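Local coordinates for protein gamma-glutamyltranspeptidase (Streptomyces lincolnensis, PDB 6J3A) that is an LmbA-like homologue of the gamma-glutamyltranspeptidases, a family of the Ntn-hydrolase clan, and probably acts as a transferase on gamma-glutamyl or related substrates, at residues G13-T18 and Q24-V29; L47-P52 and G136-G141; R73-Q78 and W115-R120. All blocks are in the same frame, centred on the assembly; numbering follows the deposited sequence.

Contact 1 (G13-T18 and Q24-V29); sequences GMVSST and QSAMAV
Val15 and Met27 mark the point where strand 13-17 and helix 24-29 come closest, with 6.4 Å between Val15 CA and Met27 CA. The two axes approach to 8.1 Å. Their directions differ by 158°, so the helix runs back along the strand in a nearly antiparallel sense. A short turn links the strand to the helix, consistent with this return path.

Val15 is the main contributor from the strand and points toward the helix. Both its methyls are used. CG1 lies anti to the backbone N (chi1 -178°), which leaves CG2 beside that N. Val15 CG1 touches Ala26 CB at 4.0 Å. Val15 CG2 sits over the helix backbone, 4.0 Å from Met27 N, and is also within 4.2 Å of Ala26 CB. The small Ala26 side chain lets the valine fork come down close to the helix turn.

Met27 reaches the strand by a different route. Its CB does not aim at the strand, but the chain bends at chi2 (71°) and brings the thioether across. Met27 SD packs on Val15 CG2 at 4.2 Å. Met27 CE then lies 3.8 Å from Gly13 O, by van der Waals contact alone. All four touching residues are buried. The side-chain pairs are apolar, and methyls also rest on backbone atoms.

The strand is held between 424-428 and 613-616 by backbone hydrogen bonds. Its other side, with Met14 and Ser16, faces strand 590-594. Gln24 NE2, at the start of 24-29, is hydrogen-bonded to Glu31 of the second subunit. Helices 36-50 and 127-140 pack beside Ser25 and Val29. Helix 20-31 covers the face of the strand that carries Val15, consistent with the layered Ntn-hydrolase fold.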
loop_
_atom_site.group_PDB
_atom_site.type_symbol
_atom_site.label_atom_id
_atom_site.label_comp_id
_atom_site.label_asym_id
_atom_site.label_seq_id
_atom_site.Cartn_x
_atom_site.Cartn_y
_atom_site.Cartn_z
ATOM N N GLY A 13 14.390 2.973 -0.313
ATOM C CA GLY A 13 13.964 2.676 -1.676
ATOM C C GLY A 13 12.467 2.803 -1.841
ATOM O O GLY A 13 11.728 2.696 -0.869
ATOM N N MET A 14 12.020 3.040 -3.070
ATOM C CA MET A 14 10.585 3.165 -3.368
ATOM C C MET A 14 10.248 2.519 -4.703
ATOM O O MET A 14 11.000 2.668 -5.671
ATOM C CB MET A 14 10.143 4.631 -3.382
ATOM C CG MET A 14 10.082 5.308 -2.016
ATOM S SD MET A 14 8.762 4.702 -0.949
ATOM C CE MET A 14 9.292 5.401 0.613
ATOM N N VAL A 15 9.123 1.798 -4.737
ATOM C CA VAL A 15 8.619 1.177 -5.963
ATOM C C VAL A 15 7.131 1.478 -6.153
ATOM O O VAL A 15 6.364 1.461 -5.201
ATOM C CB VAL A 15 8.846 -0.346 -5.959
ATOM C CG1 VAL A 15 8.359 -0.952 -7.267
ATOM C CG2 VAL A 15 10.325 -0.688 -5.740
ATOM N N SER A 16 6.734 1.744 -7.393
ATOM C CA SER A 16 5.333 1.901 -7.732
ATOM C C SER A 16 5.013 1.195 -9.053
ATOM O O SER A 16 5.526 1.583 -10.104
ATOM C CB SER A 16 4.975 3.378 -7.814
ATOM O OG SER A 16 3.572 3.536 -7.890
ATOM N N SER A 17 4.163 0.167 -8.966
ATOM C CA SER A 17 3.700 -0.634 -10.100
ATOM C C SER A 17 2.203 -0.552 -10.267
ATOM O O SER A 17 1.484 0.023 -9.444
ATOM C CB SER A 17 4.040 -2.116 -9.906
ATOM O OG SER A 17 5.394 -2.355 -10.169
ATOM N N THR A 18 1.759 -1.170 -11.357
ATOM C CA THR A 18 0.353 -1.475 -11.604
ATOM C C THR A 18 -0.083 -2.808 -10.981
ATOM O O THR A 18 -1.216 -3.226 -11.213
ATOM C CB THR A 18 0.047 -1.511 -13.127
ATOM O OG1 THR A 18 0.978 -2.372 -13.798
ATOM C CG2 THR A 18 0.127 -0.126 -13.720
ATOM N N GLN A 24 6.446 -5.402 -4.784
ATOM C CA GLN A 24 7.119 -6.009 -3.641
ATOM C C GLN A 24 8.293 -6.884 -4.069
ATOM O O GLN A 24 9.268 -7.017 -3.324
ATOM C CB GLN A 24 6.116 -6.808 -2.793
ATOM C CG GLN A 24 6.654 -7.410 -1.491
ATOM C CD GLN A 24 7.534 -6.460 -0.684
ATOM O OE1 GLN A 24 7.083 -5.394 -0.269
ATOM N NE2 GLN A 24 8.805 -6.847 -0.464
ATOM N N SER A 25 8.200 -7.467 -5.264
ATOM C CA SER A 25 9.265 -8.317 -5.795
ATOM C C SER A 25 10.465 -7.447 -6.158
ATOM O O SER A 25 11.608 -7.787 -5.840
ATOM C CB SER A 25 8.791 -9.114 -7.019
ATOM O OG SER A 25 7.785 -10.055 -6.682
ATOM N N ALA A 26 10.190 -6.318 -6.808
ATOM C CA ALA A 26 11.218 -5.317 -7.109
ATOM C C ALA A 26 11.841 -4.748 -5.829
ATOM O O ALA A 26 13.049 -4.540 -5.748
ATOM C CB ALA A 26 10.617 -4.198 -7.940
ATOM N N MET A 27 11.005 -4.515 -4.825
ATOM C CA MET A 27 11.467 -4.023 -3.538
ATOM C C MET A 27 12.347 -5.049 -2.839
ATOM O O MET A 27 13.333 -4.687 -2.203
ATOM C CB MET A 27 10.276 -3.694 -2.653
ATOM C CG MET A 27 10.644 -3.022 -1.352
ATOM S SD MET A 27 11.209 -1.352 -1.661
ATOM C CE MET A 27 12.042 -0.986 -0.120
ATOM N N ALA A 28 11.973 -6.320 -2.948
ATOM C CA ALA A 28 12.794 -7.421 -2.432
ATOM C C ALA A 28 14.235 -7.364 -2.963
ATOM O O ALA A 28 15.179 -7.643 -2.236
ATOM C CB ALA A 28 12.157 -8.765 -2.765
ATOM N N VAL A 29 14.388 -6.987 -4.227
ATOM C CA VAL A 29 15.701 -6.852 -4.837
ATOM C C VAL A 29 16.487 -5.712 -4.192
ATOM O O VAL A 29 17.691 -5.851 -3.945
ATOM C CB VAL A 29 15.576 -6.673 -6.361
ATOM C CG1 VAL A 29 16.912 -6.295 -7.000
ATOM C CG2 VAL A 29 15.029 -7.958 -6.974
#

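Contact 2 (L47-P52 and G136-G141); sequences LHVVEP and GYAEHG
Val49 packs against Tyr137 and Ala138 where two helices, 36-50 and 127-140, both come to their C-terminal ends. Along 47-52, Leu47 comes first, and its side chain turns to helix 20-31. Leu47 O accepts a hydrogen bond from Glu51 N at 2.8 Å, closing the last turn of the helix. His48 faces elsewhere.

Val49 carries the contact. Its CB points toward the second helix, and its two methyls divide the work. CG1, anti to the backbone N (chi1 -179°), presses on the peptide link between the two partners: Val49 CG1 is 3.8 Å from Tyr137 C and equally 3.8 Å from Ala138 N. The same methyl lies 3.9 Å from Tyr137 CB. Val49 CG2 takes the neighbouring residue, 4.2 Å from Ala138 CB. The valine therefore lies on the helix backbone itself, and the CA atoms of Val49 and Ala138 are only 6.1 Å apart.

Val50 contributes little across the contact. Glu51 is the first residue to leave helical geometry; its OE2 is hydrogen-bonded to Thr18 OG1. Pro52 follows, already in the loop beyond the helix.

Across from this segment, Tyr137 offers just its CB and backbone to Val49. Its ring leads away, and the hydroxyl is hydrogen-bonded to Arg617 of the second subunit. Gly141, where the helix has ended with positive phi, brings its O to the ring edge, in the plane of the ring.

Helix 186-200 flanks the pair, with Leu188 against Val49 and Ala189 against Ala138. Helix 20-31 borders it as well, through Leu21 on both Val50 and Tyr137. The contact thus joins two helix ends within a cluster of four helices close to the subunit interface.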
loop_
_atom_site.group_PDB
_atom_site.type_symbol
_atom_site.label_atom_id
_atom_site.label_comp_id
_atom_site.label_asym_id
_atom_site.label_seq_id
_atom_site.Cartn_x
_atom_site.Cartn_y
_atom_site.Cartn_z
ATOM N N LEU A 47 5.622 -8.897 -13.712
ATOM C CA LEU A 47 4.475 -8.347 -14.447
ATOM C C LEU A 47 3.988 -9.221 -15.599
ATOM O O LEU A 47 2.777 -9.298 -15.846
ATOM C CB LEU A 47 4.785 -6.950 -14.982
ATOM C CG LEU A 47 4.788 -5.815 -13.964
ATOM C CD1 LEU A 47 5.374 -4.566 -14.597
ATOM C CD2 LEU A 47 3.386 -5.533 -13.454
ATOM N N HIS A 48 4.919 -9.870 -16.304
ATOM C CA HIS A 48 4.541 -10.819 -17.366
ATOM C C HIS A 48 3.576 -11.846 -16.783
ATOM O O HIS A 48 2.522 -12.137 -17.358
ATOM C CB HIS A 48 5.746 -11.587 -17.915
ATOM C CG HIS A 48 6.781 -10.727 -18.555
ATOM N ND1 HIS A 48 8.112 -11.087 -18.609
ATOM C CD2 HIS A 48 6.686 -9.525 -19.170
ATOM C CE1 HIS A 48 8.794 -10.133 -19.220
ATOM N NE2 HIS A 48 7.953 -9.176 -19.571
ATOM N N VAL A 49 3.963 -12.366 -15.617
ATOM C CA VAL A 49 3.265 -13.460 -14.944
ATOM C C VAL A 49 1.941 -13.029 -14.324
ATOM O O VAL A 49 0.973 -13.783 -14.378
ATOM C CB VAL A 49 4.158 -14.111 -13.863
ATOM C CG1 VAL A 49 3.443 -15.268 -13.177
ATOM C CG2 VAL A 49 5.454 -14.626 -14.475
ATOM N N VAL A 50 1.902 -11.832 -13.740
ATOM C CA VAL A 50 0.721 -11.378 -12.984
ATOM C C VAL A 50 -0.215 -10.440 -13.736
ATOM O O VAL A 50 -1.310 -10.172 -13.252
ATOM C CB VAL A 50 1.105 -10.766 -11.621
ATOM C CG1 VAL A 50 1.985 -11.746 -10.846
ATOM C CG2 VAL A 50 1.781 -9.402 -11.769
ATOM N N GLU A 51 0.217 -9.948 -14.898
ATOM C CA GLU A 51 -0.648 -9.203 -15.816
ATOM C C GLU A 51 -0.481 -9.687 -17.269
ATOM O O GLU A 51 -0.218 -8.885 -18.171
ATOM C CB GLU A 51 -0.357 -7.705 -15.722
ATOM C CG GLU A 51 -0.487 -7.132 -14.321
ATOM C CD GLU A 51 -0.611 -5.617 -14.306
ATOM O OE1 GLU A 51 -1.550 -5.085 -14.937
ATOM O OE2 GLU A 51 0.217 -4.952 -13.652
ATOM N N PRO A 52 -0.664 -10.996 -17.514
ATOM C CA PRO A 52 -0.483 -11.567 -18.855
ATOM C C PRO A 52 -1.586 -11.196 -19.852
ATOM O O PRO A 52 -1.418 -11.379 -21.046
ATOM C CB PRO A 52 -0.511 -13.066 -18.586
ATOM C CG PRO A 52 -1.462 -13.194 -17.454
ATOM C CD PRO A 52 -1.151 -12.015 -16.570
ATOM N N GLY A 136 9.066 -18.380 -9.767
ATOM C CA GLY A 136 8.288 -18.865 -8.622
ATOM C C GLY A 136 6.788 -18.682 -8.785
ATOM O O GLY A 136 6.021 -19.613 -8.554
ATOM N N TYR A 137 6.367 -17.492 -9.201
ATOM C CA TYR A 137 4.940 -17.238 -9.424
ATOM C C TYR A 137 4.412 -17.955 -10.662
ATOM O O TYR A 137 3.226 -18.272 -10.741
ATOM C CB TYR A 137 4.658 -15.740 -9.519
ATOM C CG TYR A 137 4.853 -15.025 -8.200
ATOM C CD1 TYR A 137 4.078 -15.357 -7.084
ATOM C CD2 TYR A 137 5.815 -14.025 -8.055
ATOM C CE1 TYR A 137 4.254 -14.719 -5.865
ATOM C CE2 TYR A 137 6.000 -13.385 -6.832
ATOM C CZ TYR A 137 5.209 -13.732 -5.745
ATOM O OH TYR A 137 5.376 -13.102 -4.538
ATOM N N ALA A 138 5.293 -18.214 -11.619
ATOM C CA ALA A 138 4.917 -18.932 -12.817
ATOM C C ALA A 138 4.654 -20.398 -12.511
ATOM O O ALA A 138 3.599 -20.919 -12.867
ATOM C CB ALA A 138 5.996 -18.795 -13.870
ATOM N N GLU A 139 5.598 -21.055 -11.839
ATOM C CA GLU A 139 5.448 -22.491 -11.554
ATOM C C GLU A 139 4.562 -22.796 -10.333
ATOM O O GLU A 139 3.743 -23.700 -10.404
ATOM C CB GLU A 139 6.802 -23.224 -11.499
ATOM C CG GLU A 139 7.500 -23.295 -10.154
ATOM C CD GLU A 139 8.738 -24.172 -10.192
ATOM O OE1 GLU A 139 8.606 -25.415 -10.164
ATOM O OE2 GLU A 139 9.849 -23.613 -10.238
ATOM N N HIS A 140 4.709 -22.044 -9.241
ATOM C CA HIS A 140 3.947 -22.312 -7.995
ATOM C C HIS A 140 2.677 -21.491 -7.839
ATOM O O HIS A 140 1.860 -21.808 -6.982
ATOM C CB HIS A 140 4.808 -22.117 -6.751
ATOM C CG HIS A 140 6.054 -22.942 -6.748
ATOM N ND1 HIS A 140 6.034 -24.320 -6.678
ATOM C CD2 HIS A 140 7.360 -22.585 -6.803
ATOM C CE1 HIS A 140 7.275 -24.776 -6.684
ATOM N NE2 HIS A 140 8.099 -23.744 -6.758
ATOM N N GLY A 141 2.540 -20.417 -8.610
ATOM C CA GLY A 141 1.248 -19.742 -8.795
ATOM C C GLY A 141 1.009 -18.425 -8.076
ATOM O O GLY A 141 1.761 -18.036 -7.181
#

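Contact 3 (R73-Q78 and W115-R120); sequences RVLCGQ and WMLLLR
A helix laid on a beta-sheet is the element here: Leu75 of strand 73-77 projects toward helix 111-122 and is received by Leu117 and Leu118. The nearest CA atoms across the pair are those of Leu75 and Leu118, 7.8 Å apart. All three leucines are buried, and the side-chain contacts are apolar.

Leu75 holds CG anti to its own N (chi1 175°), which extends the side chain toward the helix and spreads its two methyls over consecutive residues. Leu75 CD1 meets Leu117 CD1 methyl to methyl at 3.7 Å. Leu75 CD2 reaches deeper and lies 3.8 Å from Leu118 N. It also touches Leu118 CB and Leu117 CB. This methyl is thus seated against the helix backbone, in the angle between two neighbouring side chains. Leu75 and each of its partners cross obliquely.

Trp115, two residues before Leu117, turns from strand 73-77. Its ring packs on Val61 and Ile63 of strand 61-66 and on Val41 and Ala44 of helix 36-50. At the end of the segment, Arg120 makes a salt bridge with Glu210 of helix 205-217.

Strand 73-77 lies between strands 61-66 and 256-265, antiparallel to both, so the helix covers a sheet and not an isolated strand. A helix layer packed on an antiparallel sheet is the arrangement of the alpha-beta-beta-alpha sandwich of Ntn hydrolases, and this pair is consistent with it.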
loop_
_atom_site.group_PDB
_atom_site.type_symbol
_atom_site.label_atom_id
_atom_site.label_comp_id
_atom_site.label_asym_id
_atom_site.label_seq_id
_atom_site.Cartn_x
_atom_site.Cartn_y
_atom_site.Cartn_z
ATOM N N ARG A 73 18.459 9.181 -19.898
ATOM C CA ARG A 73 18.770 8.376 -21.062
ATOM C C ARG A 73 17.577 7.449 -21.316
ATOM O O ARG A 73 16.936 6.982 -20.375
ATOM C CB ARG A 73 20.061 7.597 -20.762
ATOM C CG ARG A 73 20.878 7.145 -21.958
ATOM C CD ARG A 73 21.632 8.286 -22.627
ATOM N NE ARG A 73 22.367 7.770 -23.784
ATOM C CZ ARG A 73 22.500 8.363 -24.974
ATOM N NH1 ARG A 73 21.953 9.550 -25.238
ATOM N NH2 ARG A 73 23.194 7.745 -25.928
ATOM N N VAL A 74 17.258 7.234 -22.592
ATOM C CA VAL A 74 16.171 6.343 -23.034
ATOM C C VAL A 74 16.773 5.034 -23.535
ATOM O O VAL A 74 17.741 5.050 -24.288
ATOM C CB VAL A 74 15.345 6.972 -24.185
ATOM C CG1 VAL A 74 14.395 5.965 -24.820
ATOM C CG2 VAL A 74 14.541 8.158 -23.691
ATOM N N LEU A 75 16.178 3.917 -23.122
ATOM C CA LEU A 75 16.541 2.588 -23.610
ATOM C C LEU A 75 15.355 2.043 -24.397
ATOM O O LEU A 75 14.329 1.682 -23.825
ATOM C CB LEU A 75 16.947 1.661 -22.463
ATOM C CG LEU A 75 17.234 0.192 -22.794
ATOM C CD1 LEU A 75 18.098 0.007 -24.033
ATOM C CD2 LEU A 75 17.898 -0.475 -21.605
ATOM N N CYS A 76 15.513 2.016 -25.719
ATOM C CA CYS A 76 14.453 1.639 -26.627
ATOM C C CYS A 76 14.349 0.134 -26.737
ATOM O O CYS A 76 15.230 -0.525 -27.299
ATOM C CB CYS A 76 14.683 2.217 -28.019
ATOM S SG CYS A 76 13.422 1.668 -29.200
ATOM N N GLY A 77 13.244 -0.387 -26.212
ATOM C CA GLY A 77 12.881 -1.788 -26.372
ATOM C C GLY A 77 11.605 -1.951 -27.170
ATOM O O GLY A 77 10.888 -2.929 -26.990
ATOM N N GLN A 78 11.295 -0.971 -28.015
ATOM C CA GLN A 78 10.236 -1.106 -28.998
ATOM C C GLN A 78 10.818 -1.711 -30.268
ATOM O O GLN A 78 11.707 -1.135 -30.893
ATOM C CB GLN A 78 9.616 0.241 -29.303
ATOM C CG GLN A 78 8.606 0.207 -30.437
ATOM C CD GLN A 78 7.431 -0.679 -30.114
ATOM O OE1 GLN A 78 6.612 -0.348 -29.250
ATOM N NE2 GLN A 78 7.343 -1.825 -30.797
ATOM N N TRP A 115 15.491 -5.319 -21.369
ATOM C CA TRP A 115 15.727 -5.634 -19.953
ATOM C C TRP A 115 17.099 -6.277 -19.736
ATOM O O TRP A 115 17.713 -6.101 -18.678
ATOM C CB TRP A 115 14.630 -6.558 -19.402
ATOM C CG TRP A 115 13.271 -5.921 -19.313
ATOM C CD1 TRP A 115 12.121 -6.337 -19.931
ATOM C CD2 TRP A 115 12.919 -4.757 -18.557
ATOM N NE1 TRP A 115 11.074 -5.502 -19.606
ATOM C CE2 TRP A 115 11.539 -4.523 -18.767
ATOM C CE3 TRP A 115 13.633 -3.892 -17.721
ATOM C CZ2 TRP A 115 10.864 -3.465 -18.172
ATOM C CZ3 TRP A 115 12.957 -2.836 -17.125
ATOM C CH2 TRP A 115 11.585 -2.631 -17.357
ATOM N N MET A 116 17.567 -7.026 -20.732
ATOM C CA MET A 116 18.888 -7.633 -20.671
ATOM C C MET A 116 19.948 -6.557 -20.752
ATOM O O MET A 116 20.942 -6.625 -20.047
ATOM C CB MET A 116 19.099 -8.643 -21.808
ATOM C CG MET A 116 18.373 -9.970 -21.661
ATOM S SD MET A 116 18.463 -10.730 -20.031
ATOM C CE MET A 116 16.927 -10.128 -19.334
ATOM N N LEU A 117 19.736 -5.576 -21.627
ATOM C CA LEU A 117 20.673 -4.458 -21.751
ATOM C C LEU A 117 20.749 -3.672 -20.454
ATOM O O LEU A 117 21.840 -3.352 -19.978
ATOM C CB LEU A 117 20.290 -3.502 -22.890
ATOM C CG LEU A 117 21.113 -3.539 -24.184
ATOM C CD1 LEU A 117 20.720 -2.357 -25.051
ATOM C CD2 LEU A 117 22.621 -3.507 -23.976
ATOM N N LEU A 118 19.581 -3.363 -19.897
ATOM C CA LEU A 118 19.501 -2.652 -18.627
ATOM C C LEU A 118 20.280 -3.379 -17.537
ATOM O O LEU A 118 21.148 -2.799 -16.890
ATOM C CB LEU A 118 18.045 -2.462 -18.207
ATOM C CG LEU A 118 17.838 -1.442 -17.077
ATOM C CD1 LEU A 118 18.161 -0.013 -17.496
ATOM C CD2 LEU A 118 16.408 -1.509 -16.582
ATOM N N LEU A 119 19.979 -4.654 -17.362
ATOM C CA LEU A 119 20.680 -5.477 -16.393
ATOM C C LEU A 119 22.195 -5.481 -16.631
ATOM O O LEU A 119 22.969 -5.341 -15.700
ATOM C CB LEU A 119 20.130 -6.911 -16.410
ATOM C CG LEU A 119 20.425 -7.816 -15.205
ATOM C CD1 LEU A 119 19.930 -7.210 -13.899
ATOM C CD2 LEU A 119 19.797 -9.187 -15.394
ATOM N N ARG A 120 22.609 -5.601 -17.881
ATOM C CA ARG A 120 24.027 -5.727 -18.210
ATOM C C ARG A 120 24.807 -4.441 -17.955
ATOM O O ARG A 120 25.913 -4.483 -17.406
ATOM C CB ARG A 120 24.191 -6.142 -19.670
ATOM C CG ARG A 120 25.621 -6.503 -20.056
ATOM C CD ARG A 120 25.824 -6.500 -21.555
ATOM N NE ARG A 120 25.588 -5.174 -22.131
ATOM C CZ ARG A 120 25.870 -4.811 -23.381
ATOM N NH1 ARG A 120 26.415 -5.663 -24.245
ATOM N NH2 ARG A 120 25.603 -3.567 -23.771
#

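From the N terminus, contact 1 closes first and spans the short turn between strand 13-17 and helix 20-31. Contact 2 then opens on helix 36-50 and closes a long loop at helix 127-140. Contact 3 lies nested inside that loop, between strand 73-77 and helix 111-122. No two of the contacts cross. Contacts 1 and 2 touch directly; for example, Ser25 OG packs on Tyr137 CE2 at 3.8 Å, and both contacts border the second subunit. Contact 3 touches neither, with nearest atoms about 8 Å from contact 1 and about 5 Å from contact 2. Contacts 1 and 3 fix helices to strands, while contact 2 ties helices together.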